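Local atomic coordinates of Obg-like ATPase 1 (Schizosaccharomyces pombe, PDB entry 1NI3), a protein that hydrolyses ATP, and GTP less efficiently, and negatively regulates the G2/M transition of the cell cycle. Residues 24-29 with 119-124; 228-233 with 263-268. All blocks are in the same frame, centred on the assembly; numbering follows the deposited sequence.

Contact 1 of 2, residues 24-29 with 119-124; sequences GIVGMP and IYQVVR
V26 and I119 meet on one face of two adjacent parallel strands, their side chains crossing obliquely. I119 reaches V26 with its CG2 branch, which lies 3.6 Å from V26 CB, while I119 CD1 extends to V26 CG2 at 3.8 Å. With V26 CG1 anti to the backbone N (chi1 155°), its CG2 is left beside that N, over both branches of the isoleucine. V26 CG1 instead faces the amide end of Q121, 4.0 Å from Q121 NE2. On the other face, I25 CG2 touches V122 CG2 at 3.9 Å, and Y120 CB passes I25 before its ring leads away from the pair. Between the two layers the backbones are joined by Y120 N to G24 O (3.0 Å), V26 N to Y120 O (2.8 Å) and V122 N to V26 O (2.9 Å). The two strands are part of the parallel core of a P-loop NTPase domain: strand 22-27 runs into the predicted ATP-binding loop, and G27 O receives a weak hydrogen bond from K33 NZ. Further out, F109 and V113 of helix 107-113 pack on V26, and V113 also touches I119, while I147 of helix 140-168 packs on Q121. The Y120 hydroxyl is hydrogen-bonded to the carbonyl of I297, which ties the far end of the ring to helix 294-304.

Contact 2 of 2, residues 228-233 with 263-268; sequences IYLVNM and IPMSVA
The carboxamide of N232 carries one methyl of V267 on a face: V267 CG2 stands over the plane, 3.3 Å from N232 CG and 3.5 Å from N232 ND2. The two side chains cross at about a right angle. At the oxygen end, V267 N donates to N232 OD1 at 2.7 Å, tilted 33° from the amide plane toward the same side as the methyl; at the nitrogen end, N232 ND2 donates to V31 O. CG of N232 is anti to the backbone N (chi1 -178°), and with both polar atoms engaged the amide is held against rotation. An alanine here would probably leave the V267 amide without its acceptor and V31 O without its donor. P264 and M233 lie side by side, pointing the same way, with M233 CE 3.4 Å from P264 CB. On the opposite face of the pair from P264, L230 and I263 lie side by side, L230 CD2 being 3.8 Å from I263 CB, and the selenium of M265 rests near L230 CB. Backbone bonds continue up to M233 N, which donates to M265 O at 2.9 Å. S266 then caps helix 267-273 through OG to F269 N, with a weak bond to M233 O. An asparagine after the strand core, bonded to V31 of the ATP-binding loop and to V267 at the start of helix 267-273, is consistent with the fourth and fifth nucleotide-binding motifs of a G domain; M233 is a predicted ATP-binding residue.

Contacts 1 and 2 are neighbouring parts of one mixed sheet, whose strands here run parallel, their centres about 10 Å apart: strand 118-124 lies beside strand 227-232. Probable hydrogen bonds join them from I228 N to I119 O (2.7 Å) and from N232 N to V123 O (2.8 Å), and the Y229 ring packs on Q121 and V123. Both contacts lead to the predicted nucleotide site at their C-terminal ends. Contact 1 delivers the start of the P-loop, G27 lying about 6 Å from a sulfate ion, probably from the crystallisation liquor; contact 2 supplies M233, predicted like T35 to bind ATP, and sets the V267 side chain about 4 Å from that of T35 (nearest atoms).

Contact 1 of 2, residues 24-29 with 119-124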
loop_
_atom_site.group_PDB
_atom_site.type_symbol
_atom_site.label_atom_id
_atom_site.label_comp_id
_atom_site.label_asym_id
_atom_site.label_seq_id
_atom_site.Cartn_x
_atom_site.Cartn_y
_atom_site.Cartn_z
ATOM N N GLY A 24 -1.036 4.653 4.809
ATOM C CA GLY A 24 -1.753 5.553 5.700
ATOM C C GLY A 24 -2.900 6.190 4.949
ATOM O O GLY A 24 -2.810 6.362 3.734
ATOM N N ILE A 25 -3.987 6.507 5.649
ATOM C CA ILE A 25 -5.143 7.133 5.010
ATOM C C ILE A 25 -5.064 8.672 4.973
ATOM O O ILE A 25 -5.080 9.344 6.010
ATOM C CB ILE A 25 -6.425 6.745 5.724
ATOM C CG1 ILE A 25 -6.537 5.224 5.735
ATOM C CG2 ILE A 25 -7.632 7.429 5.066
ATOM C CD1 ILE A 25 -7.866 4.685 6.244
ATOM N N VAL A 26 -4.997 9.212 3.762
ATOM C CA VAL A 26 -4.898 10.645 3.518
ATOM C C VAL A 26 -6.210 11.207 2.980
ATOM O O VAL A 26 -6.888 10.578 2.157
ATOM C CB VAL A 26 -3.790 10.938 2.488
ATOM C CG1 VAL A 26 -4.058 12.253 1.775
ATOM C CG2 VAL A 26 -2.446 10.953 3.185
ATOM N N GLY A 27 -6.555 12.410 3.422
ATOM C CA GLY A 27 -7.784 13.022 2.953
ATOM C C GLY A 27 -8.022 14.434 3.441
ATOM O O GLY A 27 -7.379 14.901 4.373
HETATM N N MSE A 28 -8.959 15.116 2.802
HETATM C CA MSE A 28 -9.298 16.469 3.179
HETATM C C MSE A 28 -10.314 16.381 4.310
HETATM O O MSE A 28 -11.100 15.448 4.365
HETATM C CB MSE A 28 -9.896 17.202 1.977
HETATM C CG MSE A 28 -9.639 18.683 1.976
HETATM SE SE MSE A 28 -7.735 19.097 2.088
HETATM C CE MSE A 28 -7.358 19.176 0.193
ATOM N N PRO A 29 -10.299 17.348 5.241
ATOM C CA PRO A 29 -11.237 17.359 6.371
ATOM C C PRO A 29 -12.664 17.024 5.962
ATOM O O PRO A 29 -13.182 17.590 5.002
ATOM C CB PRO A 29 -11.116 18.782 6.901
ATOM C CG PRO A 29 -9.655 19.083 6.668
ATOM C CD PRO A 29 -9.399 18.514 5.290
ATOM N N ILE A 119 -0.104 5.767 0.066
ATOM C CA ILE A 119 -1.211 6.618 0.453
ATOM C C ILE A 119 -2.580 6.217 -0.082
ATOM O O ILE A 119 -2.744 5.874 -1.258
ATOM C CB ILE A 119 -0.942 8.081 0.015
ATOM C CG1 ILE A 119 0.035 8.741 0.970
ATOM C CG2 ILE A 119 -2.229 8.882 -0.023
ATOM C CD1 ILE A 119 0.258 10.164 0.678
ATOM N N TYR A 120 -3.559 6.263 0.809
ATOM C CA TYR A 120 -4.935 5.964 0.468
ATOM C C TYR A 120 -5.632 7.316 0.502
ATOM O O TYR A 120 -6.003 7.788 1.572
ATOM C CB TYR A 120 -5.544 5.061 1.524
ATOM C CG TYR A 120 -5.346 3.591 1.247
ATOM C CD1 TYR A 120 -5.776 3.041 0.056
ATOM C CD2 TYR A 120 -4.791 2.741 2.200
ATOM C CE1 TYR A 120 -5.676 1.688 -0.189
ATOM C CE2 TYR A 120 -4.685 1.375 1.976
ATOM C CZ TYR A 120 -5.133 0.856 0.774
ATOM O OH TYR A 120 -5.070 -0.488 0.519
ATOM N N GLN A 121 -5.813 7.943 -0.655
ATOM C CA GLN A 121 -6.438 9.265 -0.725
ATOM C C GLN A 121 -7.936 9.238 -0.917
ATOM O O GLN A 121 -8.427 8.961 -2.008
ATOM C CB GLN A 121 -5.797 10.082 -1.850
ATOM C CG GLN A 121 -6.306 11.512 -1.974
ATOM C CD GLN A 121 -5.241 12.435 -2.530
ATOM O OE1 GLN A 121 -5.534 13.424 -3.206
ATOM N NE2 GLN A 121 -3.987 12.119 -2.234
ATOM N N VAL A 122 -8.656 9.562 0.149
ATOM C CA VAL A 122 -10.111 9.573 0.115
ATOM C C VAL A 122 -10.729 10.804 -0.567
ATOM O O VAL A 122 -10.742 11.897 0.001
ATOM C CB VAL A 122 -10.686 9.501 1.519
ATOM C CG1 VAL A 122 -12.189 9.430 1.447
ATOM C CG2 VAL A 122 -10.105 8.306 2.244
ATOM N N VAL A 123 -11.268 10.616 -1.770
ATOM C CA VAL A 123 -11.900 11.707 -2.513
ATOM C C VAL A 123 -13.398 11.758 -2.195
ATOM O O VAL A 123 -14.087 10.736 -2.235
ATOM C CB VAL A 123 -11.713 11.532 -4.044
ATOM C CG1 VAL A 123 -12.344 12.697 -4.789
ATOM C CG2 VAL A 123 -10.231 11.437 -4.380
ATOM N N ARG A 124 -13.899 12.948 -1.877
ATOM C CA ARG A 124 -15.315 13.108 -1.552
ATOM C C ARG A 124 -16.182 13.325 -2.781
ATOM O O ARG A 124 -15.894 14.183 -3.615
ATOM C CB ARG A 124 -15.505 14.264 -0.577
ATOM C CG ARG A 124 -16.953 14.576 -0.280
ATOM C CD ARG A 124 -17.053 15.530 0.887
ATOM N NE ARG A 124 -18.433 15.734 1.300
ATOM C CZ ARG A 124 -18.784 16.318 2.438
ATOM N NH1 ARG A 124 -17.849 16.751 3.274
ATOM N NH2 ARG A 124 -20.068 16.469 2.746
#

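Contact 2 of 2, residues 228-233 with 263-268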
loop_
_atom_site.group_PDB
_atom_site.type_symbol
_atom_site.label_atom_id
_atom_site.label_comp_id
_atom_site.label_asym_id
_atom_site.label_seq_id
_atom_site.Cartn_x
_atom_site.Cartn_y
_atom_site.Cartn_z
ATOM N N ILE A 228 -3.432 5.666 -3.883
ATOM C CA ILE A 228 -4.609 4.937 -4.325
ATOM C C ILE A 228 -5.824 5.767 -3.957
ATOM O O ILE A 228 -6.091 5.981 -2.769
ATOM C CB ILE A 228 -4.696 3.566 -3.632
ATOM C CG1 ILE A 228 -3.468 2.715 -3.989
ATOM C CG2 ILE A 228 -5.987 2.886 -4.031
ATOM C CD1 ILE A 228 -3.307 1.463 -3.126
ATOM N N TYR A 229 -6.564 6.229 -4.963
ATOM C CA TYR A 229 -7.745 7.059 -4.719
ATOM C C TYR A 229 -9.021 6.312 -4.369
ATOM O O TYR A 229 -9.485 5.459 -5.120
ATOM C CB TYR A 229 -8.034 7.947 -5.927
ATOM C CG TYR A 229 -6.967 8.974 -6.172
ATOM C CD1 TYR A 229 -5.960 8.749 -7.101
ATOM C CD2 TYR A 229 -6.940 10.161 -5.444
ATOM C CE1 TYR A 229 -4.947 9.682 -7.306
ATOM C CE2 TYR A 229 -5.935 11.098 -5.635
ATOM C CZ TYR A 229 -4.941 10.858 -6.566
ATOM O OH TYR A 229 -3.951 11.796 -6.757
ATOM N N LEU A 230 -9.593 6.657 -3.225
ATOM C CA LEU A 230 -10.837 6.045 -2.800
ATOM C C LEU A 230 -11.938 7.099 -2.896
ATOM O O LEU A 230 -12.057 7.951 -2.014
ATOM C CB LEU A 230 -10.722 5.536 -1.364
ATOM C CG LEU A 230 -9.670 4.468 -1.065
ATOM C CD1 LEU A 230 -9.789 4.056 0.395
ATOM C CD2 LEU A 230 -9.859 3.255 -1.969
ATOM N N VAL A 231 -12.721 7.053 -3.978
ATOM C CA VAL A 231 -13.815 8.010 -4.179
ATOM C C VAL A 231 -15.020 7.603 -3.345
ATOM O O VAL A 231 -15.811 6.776 -3.773
ATOM C CB VAL A 231 -14.280 8.078 -5.647
ATOM C CG1 VAL A 231 -15.379 9.134 -5.781
ATOM C CG2 VAL A 231 -13.128 8.414 -6.561
ATOM N N ASN A 232 -15.161 8.205 -2.167
ATOM C CA ASN A 232 -16.254 7.889 -1.259
ATOM C C ASN A 232 -17.550 8.597 -1.632
ATOM O O ASN A 232 -17.614 9.818 -1.610
ATOM C CB ASN A 232 -15.862 8.267 0.177
ATOM C CG ASN A 232 -16.935 7.923 1.179
ATOM O OD1 ASN A 232 -17.599 6.902 1.050
ATOM N ND2 ASN A 232 -17.096 8.759 2.200
HETATM N N MSE A 233 -18.577 7.826 -1.979
HETATM C CA MSE A 233 -19.886 8.371 -2.326
HETATM C C MSE A 233 -20.967 7.689 -1.468
HETATM O O MSE A 233 -20.669 6.767 -0.712
HETATM C CB MSE A 233 -20.144 8.116 -3.786
HETATM C CG MSE A 233 -20.239 6.658 -4.116
HETATM SE SE MSE A 233 -20.306 6.446 -6.048
HETATM C CE MSE A 233 -19.246 5.027 -6.459
ATOM N N ILE A 263 -10.696 3.737 -7.040
ATOM C CA ILE A 263 -11.700 2.817 -6.509
ATOM C C ILE A 263 -12.967 3.499 -5.976
ATOM O O ILE A 263 -12.973 3.977 -4.842
ATOM C CB ILE A 263 -11.100 1.976 -5.349
ATOM C CG1 ILE A 263 -9.909 1.158 -5.853
ATOM C CG2 ILE A 263 -12.168 1.085 -4.749
ATOM C CD1 ILE A 263 -9.315 0.211 -4.804
ATOM N N PRO A 264 -14.056 3.535 -6.767
ATOM C CA PRO A 264 -15.288 4.173 -6.290
ATOM C C PRO A 264 -15.848 3.300 -5.184
ATOM O O PRO A 264 -16.007 2.093 -5.359
ATOM C CB PRO A 264 -16.160 4.175 -7.526
ATOM C CG PRO A 264 -15.782 2.893 -8.179
ATOM C CD PRO A 264 -14.266 2.931 -8.095
HETATM N N MSE A 265 -16.162 3.917 -4.054
HETATM C CA MSE A 265 -16.664 3.187 -2.896
HETATM C C MSE A 265 -17.727 3.975 -2.142
HETATM O O MSE A 265 -18.156 5.036 -2.571
HETATM C CB MSE A 265 -15.517 2.968 -1.942
HETATM C CG MSE A 265 -15.088 4.262 -1.290
HETATM SE SE MSE A 265 -14.062 3.837 0.286
HETATM C CE MSE A 265 -15.501 2.900 1.221
ATOM N N SER A 266 -18.108 3.450 -0.986
ATOM C CA SER A 266 -19.089 4.086 -0.127
ATOM C C SER A 266 -18.868 3.677 1.333
ATOM O O SER A 266 -19.383 2.655 1.786
ATOM C CB SER A 266 -20.502 3.705 -0.569
ATOM O OG SER A 266 -21.456 4.051 0.441
ATOM N N VAL A 267 -18.082 4.475 2.048
ATOM C CA VAL A 267 -17.774 4.221 3.452
ATOM C C VAL A 267 -19.036 3.927 4.254
ATOM O O VAL A 267 -19.018 3.151 5.226
ATOM C CB VAL A 267 -17.099 5.434 4.091
ATOM C CG1 VAL A 267 -16.869 5.191 5.582
ATOM C CG2 VAL A 267 -15.786 5.722 3.381
ATOM N N ALA A 268 -20.128 4.559 3.838
ATOM C CA ALA A 268 -21.427 4.402 4.475
ATOM C C ALA A 268 -21.888 2.975 4.333
ATOM O O ALA A 268 -22.344 2.356 5.293
ATOM C CB ALA A 268 -22.427 5.336 3.795
#